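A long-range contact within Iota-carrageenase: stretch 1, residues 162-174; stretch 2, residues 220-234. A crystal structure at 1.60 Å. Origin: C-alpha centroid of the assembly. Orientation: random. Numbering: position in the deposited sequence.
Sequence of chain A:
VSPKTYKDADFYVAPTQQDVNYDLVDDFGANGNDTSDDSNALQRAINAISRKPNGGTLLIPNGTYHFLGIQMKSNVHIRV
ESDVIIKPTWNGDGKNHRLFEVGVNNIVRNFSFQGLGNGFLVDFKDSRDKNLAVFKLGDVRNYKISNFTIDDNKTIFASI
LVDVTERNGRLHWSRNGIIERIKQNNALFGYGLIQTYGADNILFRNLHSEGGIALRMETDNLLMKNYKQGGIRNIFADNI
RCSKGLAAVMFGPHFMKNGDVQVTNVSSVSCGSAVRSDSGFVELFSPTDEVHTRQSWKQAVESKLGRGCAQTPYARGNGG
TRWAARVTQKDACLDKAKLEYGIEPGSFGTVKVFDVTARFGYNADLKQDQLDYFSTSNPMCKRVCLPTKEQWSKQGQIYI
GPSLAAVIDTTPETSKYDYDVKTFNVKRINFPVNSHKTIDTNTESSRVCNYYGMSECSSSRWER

Stretch 1, residues 162-174: VDVTERNGRLHWS
Stretch 2 220-234: DNLLMKNYKQGGIRN

A β-hairpin packing one face against a short helix and the glycine-rich segment that follows it shows how a small apolar core can be framed by a few polar bonds; here 617 Å² is buried, summed over both sides. The hairpin pairs the strand that ends at Arg-167 with the strand from Arg-170 onward, which continues later in the chain: Thr-165 N donates to His-172 O at 2.9 Å and His-172 N to Thr-165 O at 2.8 Å, and a type I' turn runs from Arg-167 to Arg-170, with Asn-168 at phi/psi 55/37 and Gly-169 at 83/5. Helix 222-227 lies 9.3 Å from the first strand axis at 49° and 9.0 Å from the second at 135°. The register runs from Asp-163 CA and Asn-221 CA, 8.2 Å apart, through Arg-170 CA and Tyr-227 CA, 6.9 Å apart, to Leu-171 CA and Gln-229 CA, 6.4 Å apart.

Strand alternation supplies the contact face: Val-164, Leu-171 and Trp-173 point toward the second stretch, whereas Thr-165 and His-172 point away. Leu-171 (chi1 m, chi2 t) is at the centre. Its CD1 lies 4.1 Å from Met-224 CG, and its CD2 sits 3.8 Å from the Tyr-227 ring centroid, 13° off the normal, a CH-pi contact over the face of the ring, with Tyr-227 at chi1 m. At the edge of that ring, Gly-169 O is 3.4 Å from Tyr-227 CE2. Val-164, also m, places CG1 3.8 Å from Met-224 SD and CG2 4.3 Å from Leu-223 CD1, its branched side chain reaching two helix residues.

Polar groups hold both ends of the register. Asn-221 (chi1 t) caps the helix, its OD1 accepting from Leu-223 N at 2.8 Å, while its ND2 gives a weak hydrogen bond to Asp-163 OD1 at 2.9 Å; that oxygen also accepts from Val-164 N at 2.7 Å. Beyond the helix, Lys-228 adopts positive phi (58/43), and extended Gln-229 (-142/152; chi1 m, chi2 t) directs OE1 to Leu-171 N, forming a nearly straight hydrogen bond of 2.9 Å.

Trp-173 (chi1 p, chi2 86°) lies against Gly-230. Gly-230 CA lies over its six-membered ring, 3.7 Å from the centroid and 20° off the normal. With phi/psi 121/-147, Gly-230 has a backbone suited to glycine, and a CB there would come within 2.5 Å of Met-224 SD. Gly-231 N in turn donates a weak 3.5 Å hydrogen bond to Met-224 SD. Arg-233 (m, t, m) folds back so that NH1 donates to Gly-230 O at 2.9 Å, bringing NH2 to 3.3 Å from Trp-173 CZ2.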

# COMPACT_ATOMS: atom_id res chain seq x y z
N VAL A 162 -4.64 -3.64 -4.52
CA VAL A 162 -4.52 -3.98 -5.94
C VAL A 162 -4.38 -5.49 -5.87
O VAL A 162 -3.28 -6.04 -6.00
CB VAL A 162 -3.27 -3.31 -6.54
CG1 VAL A 162 -3.24 -3.50 -8.05
CG2 VAL A 162 -3.27 -1.82 -6.20
N ASP A 163 -5.52 -6.13 -5.69
CA ASP A 163 -5.60 -7.57 -5.46
C ASP A 163 -5.96 -8.50 -6.61
O ASP A 163 -6.15 -8.09 -7.76
CB ASP A 163 -6.59 -7.82 -4.32
CG ASP A 163 -6.07 -8.78 -3.28
OD1 ASP A 163 -5.35 -9.73 -3.66
OD2 ASP A 163 -6.39 -8.59 -2.09
N VAL A 164 -6.05 -9.78 -6.26
CA VAL A 164 -6.41 -10.83 -7.20
C VAL A 164 -7.76 -11.38 -6.78
O VAL A 164 -8.19 -11.20 -5.63
CB VAL A 164 -5.37 -11.99 -7.18
CG1 VAL A 164 -3.99 -11.45 -7.53
CG2 VAL A 164 -5.34 -12.66 -5.82
N THR A 165 -8.45 -12.02 -7.71
CA THR A 165 -9.75 -12.62 -7.43
C THR A 165 -9.84 -13.92 -8.21
O THR A 165 -9.29 -14.04 -9.30
CB THR A 165 -10.92 -11.71 -7.84
OG1 THR A 165 -10.88 -11.45 -9.25
CG2 THR A 165 -10.87 -10.40 -7.08
N GLU A 166 -10.54 -14.90 -7.64
CA GLU A 166 -10.70 -16.20 -8.27
C GLU A 166 -11.96 -16.28 -9.12
O GLU A 166 -13.04 -15.85 -8.71
CB GLU A 166 -10.75 -17.30 -7.20
N ARG A 167 -11.81 -16.84 -10.32
CA ARG A 167 -12.94 -17.04 -11.22
C ARG A 167 -12.57 -18.06 -12.29
O ARG A 167 -11.48 -18.01 -12.87
CB ARG A 167 -13.35 -15.72 -11.89
CG ARG A 167 -14.74 -15.80 -12.52
CD ARG A 167 -15.11 -14.54 -13.30
NE ARG A 167 -14.26 -14.35 -14.46
CZ ARG A 167 -13.33 -13.40 -14.56
NH1 ARG A 167 -13.13 -12.56 -13.56
NH2 ARG A 167 -12.59 -13.31 -15.66
N ASN A 168 -13.47 -19.01 -12.52
CA ASN A 168 -13.27 -20.06 -13.51
C ASN A 168 -11.98 -20.86 -13.32
O ASN A 168 -11.33 -21.24 -14.29
CB ASN A 168 -13.32 -19.45 -14.91
CG ASN A 168 -14.69 -18.91 -15.26
OD1 ASN A 168 -14.82 -17.86 -15.90
ND2 ASN A 168 -15.74 -19.63 -14.85
N GLY A 169 -11.62 -21.11 -12.06
CA GLY A 169 -10.44 -21.90 -11.77
C GLY A 169 -9.08 -21.24 -11.78
O GLY A 169 -8.07 -21.92 -11.62
N ARG A 170 -9.03 -19.93 -11.96
CA ARG A 170 -7.75 -19.23 -11.97
C ARG A 170 -7.88 -17.84 -11.37
O ARG A 170 -8.98 -17.40 -11.04
CB ARG A 170 -7.21 -19.12 -13.39
CG ARG A 170 -8.13 -18.39 -14.35
CD ARG A 170 -7.33 -17.79 -15.48
NE ARG A 170 -6.33 -16.87 -14.94
CZ ARG A 170 -5.03 -16.95 -15.17
NH1 ARG A 170 -4.54 -17.91 -15.94
NH2 ARG A 170 -4.21 -16.08 -14.61
N LEU A 171 -6.75 -17.16 -11.23
CA LEU A 171 -6.74 -15.82 -10.66
C LEU A 171 -6.78 -14.73 -11.72
O LEU A 171 -6.27 -14.89 -12.83
CB LEU A 171 -5.51 -15.61 -9.78
CG LEU A 171 -5.36 -16.57 -8.61
CD1 LEU A 171 -4.20 -16.10 -7.75
CD2 LEU A 171 -6.65 -16.63 -7.80
N HIS A 172 -7.39 -13.61 -11.35
CA HIS A 172 -7.52 -12.46 -12.23
C HIS A 172 -7.13 -11.24 -11.42
O HIS A 172 -7.31 -11.21 -10.21
CB HIS A 172 -8.97 -12.33 -12.70
CG HIS A 172 -9.48 -13.56 -13.38
ND1 HIS A 172 -9.29 -13.81 -14.72
CD2 HIS A 172 -10.14 -14.63 -12.89
CE1 HIS A 172 -9.81 -14.98 -15.03
NE2 HIS A 172 -10.34 -15.50 -13.93
N TRP A 173 -6.59 -10.23 -12.09
CA TRP A 173 -6.20 -9.02 -11.39
C TRP A 173 -6.21 -7.86 -12.35
O TRP A 173 -6.47 -8.04 -13.54
CB TRP A 173 -4.83 -9.20 -10.73
CG TRP A 173 -3.74 -9.60 -11.66
CD1 TRP A 173 -2.97 -8.77 -12.41
CD2 TRP A 173 -3.31 -10.93 -11.95
NE1 TRP A 173 -2.08 -9.50 -13.16
CE2 TRP A 173 -2.27 -10.83 -12.89
CE3 TRP A 173 -3.71 -12.20 -11.51
CZ2 TRP A 173 -1.61 -11.96 -13.40
CZ3 TRP A 173 -3.06 -13.32 -12.01
CH2 TRP A 173 -2.02 -13.19 -12.95
N SER A 174 -5.92 -6.67 -11.85
CA SER A 174 -5.99 -5.49 -12.69
C SER A 174 -4.83 -5.21 -13.63
O SER A 174 -3.69 -5.64 -13.41
CB SER A 174 -6.26 -4.25 -11.83
OG SER A 174 -5.14 -3.91 -11.03
N ASP A 220 2.08 -10.93 -1.04
CA ASP A 220 1.95 -12.12 -0.19
C ASP A 220 0.56 -12.74 -0.01
O ASP A 220 0.33 -13.44 0.98
CB ASP A 220 2.54 -11.83 1.19
CG ASP A 220 1.81 -10.72 1.93
OD1 ASP A 220 0.76 -10.26 1.44
OD2 ASP A 220 2.29 -10.32 3.01
N ASN A 221 -0.35 -12.50 -0.95
CA ASN A 221 -1.68 -13.08 -0.85
C ASN A 221 -1.57 -14.59 -1.03
O ASN A 221 -1.03 -15.07 -2.03
CB ASN A 221 -2.59 -12.50 -1.94
CG ASN A 221 -4.04 -12.94 -1.78
OD1 ASN A 221 -4.32 -14.12 -1.57
ND2 ASN A 221 -4.96 -11.99 -1.90
N LEU A 222 -2.08 -15.35 -0.06
CA LEU A 222 -2.03 -16.81 -0.10
C LEU A 222 -2.57 -17.41 -1.39
O LEU A 222 -2.06 -18.42 -1.87
CB LEU A 222 -2.79 -17.39 1.10
N LEU A 223 -3.62 -16.80 -1.94
CA LEU A 223 -4.21 -17.29 -3.18
C LEU A 223 -3.17 -17.39 -4.28
O LEU A 223 -3.18 -18.33 -5.08
CB LEU A 223 -5.33 -16.36 -3.64
CG LEU A 223 -6.69 -16.49 -2.96
CD1 LEU A 223 -7.63 -15.42 -3.48
CD2 LEU A 223 -7.27 -17.87 -3.23
N MET A 224 -2.27 -16.42 -4.34
CA MET A 224 -1.24 -16.42 -5.37
C MET A 224 -0.26 -17.56 -5.18
O MET A 224 0.33 -18.05 -6.14
CB MET A 224 -0.51 -15.08 -5.38
CG MET A 224 -1.45 -13.92 -5.58
SD MET A 224 -0.60 -12.40 -6.00
CE MET A 224 0.40 -12.17 -4.54
N LYS A 225 -0.09 -18.00 -3.94
CA LYS A 225 0.82 -19.09 -3.65
C LYS A 225 0.18 -20.40 -4.11
O LYS A 225 0.83 -21.22 -4.75
CB LYS A 225 1.11 -19.16 -2.15
CG LYS A 225 2.08 -20.27 -1.76
CD LYS A 225 2.36 -20.24 -0.27
CE LYS A 225 3.37 -21.31 0.11
NZ LYS A 225 3.70 -21.27 1.56
N ASN A 226 -1.10 -20.56 -3.80
CA ASN A 226 -1.83 -21.77 -4.17
C ASN A 226 -1.99 -21.92 -5.68
O ASN A 226 -1.79 -23.01 -6.23
CB ASN A 226 -3.21 -21.77 -3.51
CG ASN A 226 -3.14 -21.64 -2.00
OD1 ASN A 226 -2.31 -22.27 -1.35
ND2 ASN A 226 -4.01 -20.81 -1.44
N TYR A 227 -2.36 -20.83 -6.36
CA TYR A 227 -2.55 -20.86 -7.80
C TYR A 227 -1.28 -20.65 -8.61
O TYR A 227 -1.24 -20.94 -9.80
CB TYR A 227 -3.57 -19.79 -8.23
CG TYR A 227 -5.00 -20.11 -7.87
CD1 TYR A 227 -5.45 -19.98 -6.56
CD2 TYR A 227 -5.89 -20.56 -8.84
CE1 TYR A 227 -6.77 -20.30 -6.22
CE2 TYR A 227 -7.20 -20.89 -8.51
CZ TYR A 227 -7.63 -20.76 -7.20
OH TYR A 227 -8.93 -21.09 -6.87
N LYS A 228 -0.24 -20.14 -7.95
CA LYS A 228 1.03 -19.87 -8.63
C LYS A 228 0.76 -18.90 -9.77
O LYS A 228 1.27 -19.05 -10.88
CB LYS A 228 1.65 -21.16 -9.14
CG LYS A 228 2.05 -22.11 -8.03
CD LYS A 228 2.65 -23.40 -8.57
CE LYS A 228 3.11 -24.30 -7.44
NZ LYS A 228 4.20 -23.66 -6.63
N GLN A 229 -0.07 -17.90 -9.47
CA GLN A 229 -0.44 -16.87 -10.44
C GLN A 229 -0.53 -15.55 -9.70
O GLN A 229 -0.83 -15.51 -8.51
CB GLN A 229 -1.79 -17.19 -11.07
CG GLN A 229 -1.83 -18.54 -11.76
CD GLN A 229 -3.21 -18.91 -12.24
OE1 GLN A 229 -4.22 -18.49 -11.66
NE2 GLN A 229 -3.28 -19.71 -13.30
N GLY A 230 -0.28 -14.46 -10.42
CA GLY A 230 -0.36 -13.15 -9.80
C GLY A 230 0.95 -12.40 -9.91
O GLY A 230 1.69 -12.55 -10.88
N GLY A 231 1.23 -11.60 -8.89
CA GLY A 231 2.45 -10.82 -8.89
C GLY A 231 2.26 -9.54 -9.69
O GLY A 231 1.22 -9.34 -10.30
N ILE A 232 3.28 -8.69 -9.69
CA ILE A 232 3.20 -7.43 -10.41
C ILE A 232 4.30 -7.32 -11.45
O ILE A 232 5.43 -7.77 -11.24
CB ILE A 232 3.26 -6.22 -9.44
CG1 ILE A 232 4.64 -6.09 -8.81
CG2 ILE A 232 2.21 -6.40 -8.34
CD1 ILE A 232 4.76 -4.91 -7.84
N ARG A 233 3.96 -6.71 -12.59
CA ARG A 233 4.90 -6.53 -13.69
C ARG A 233 4.64 -5.21 -14.38
O ARG A 233 3.50 -4.76 -14.45
CB ARG A 233 4.73 -7.64 -14.73
CG ARG A 233 5.20 -9.02 -14.30
CD ARG A 233 4.42 -10.08 -15.06
NE ARG A 233 3.01 -9.98 -14.70
CZ ARG A 233 2.51 -10.40 -13.55
NH1 ARG A 233 3.31 -10.97 -12.65
NH2 ARG A 233 1.23 -10.21 -13.26
N ASN A 234 5.70 -4.60 -14.89
CA ASN A 234 5.61 -3.34 -15.61
C ASN A 234 4.86 -2.29 -14.82
O ASN A 234 3.87 -1.72 -15.28
CB ASN A 234 4.95 -3.59 -16.97
CG ASN A 234 5.68 -4.64 -17.77
OD1 ASN A 234 6.88 -4.52 -18.02
ND2 ASN A 234 4.97 -5.69 -18.18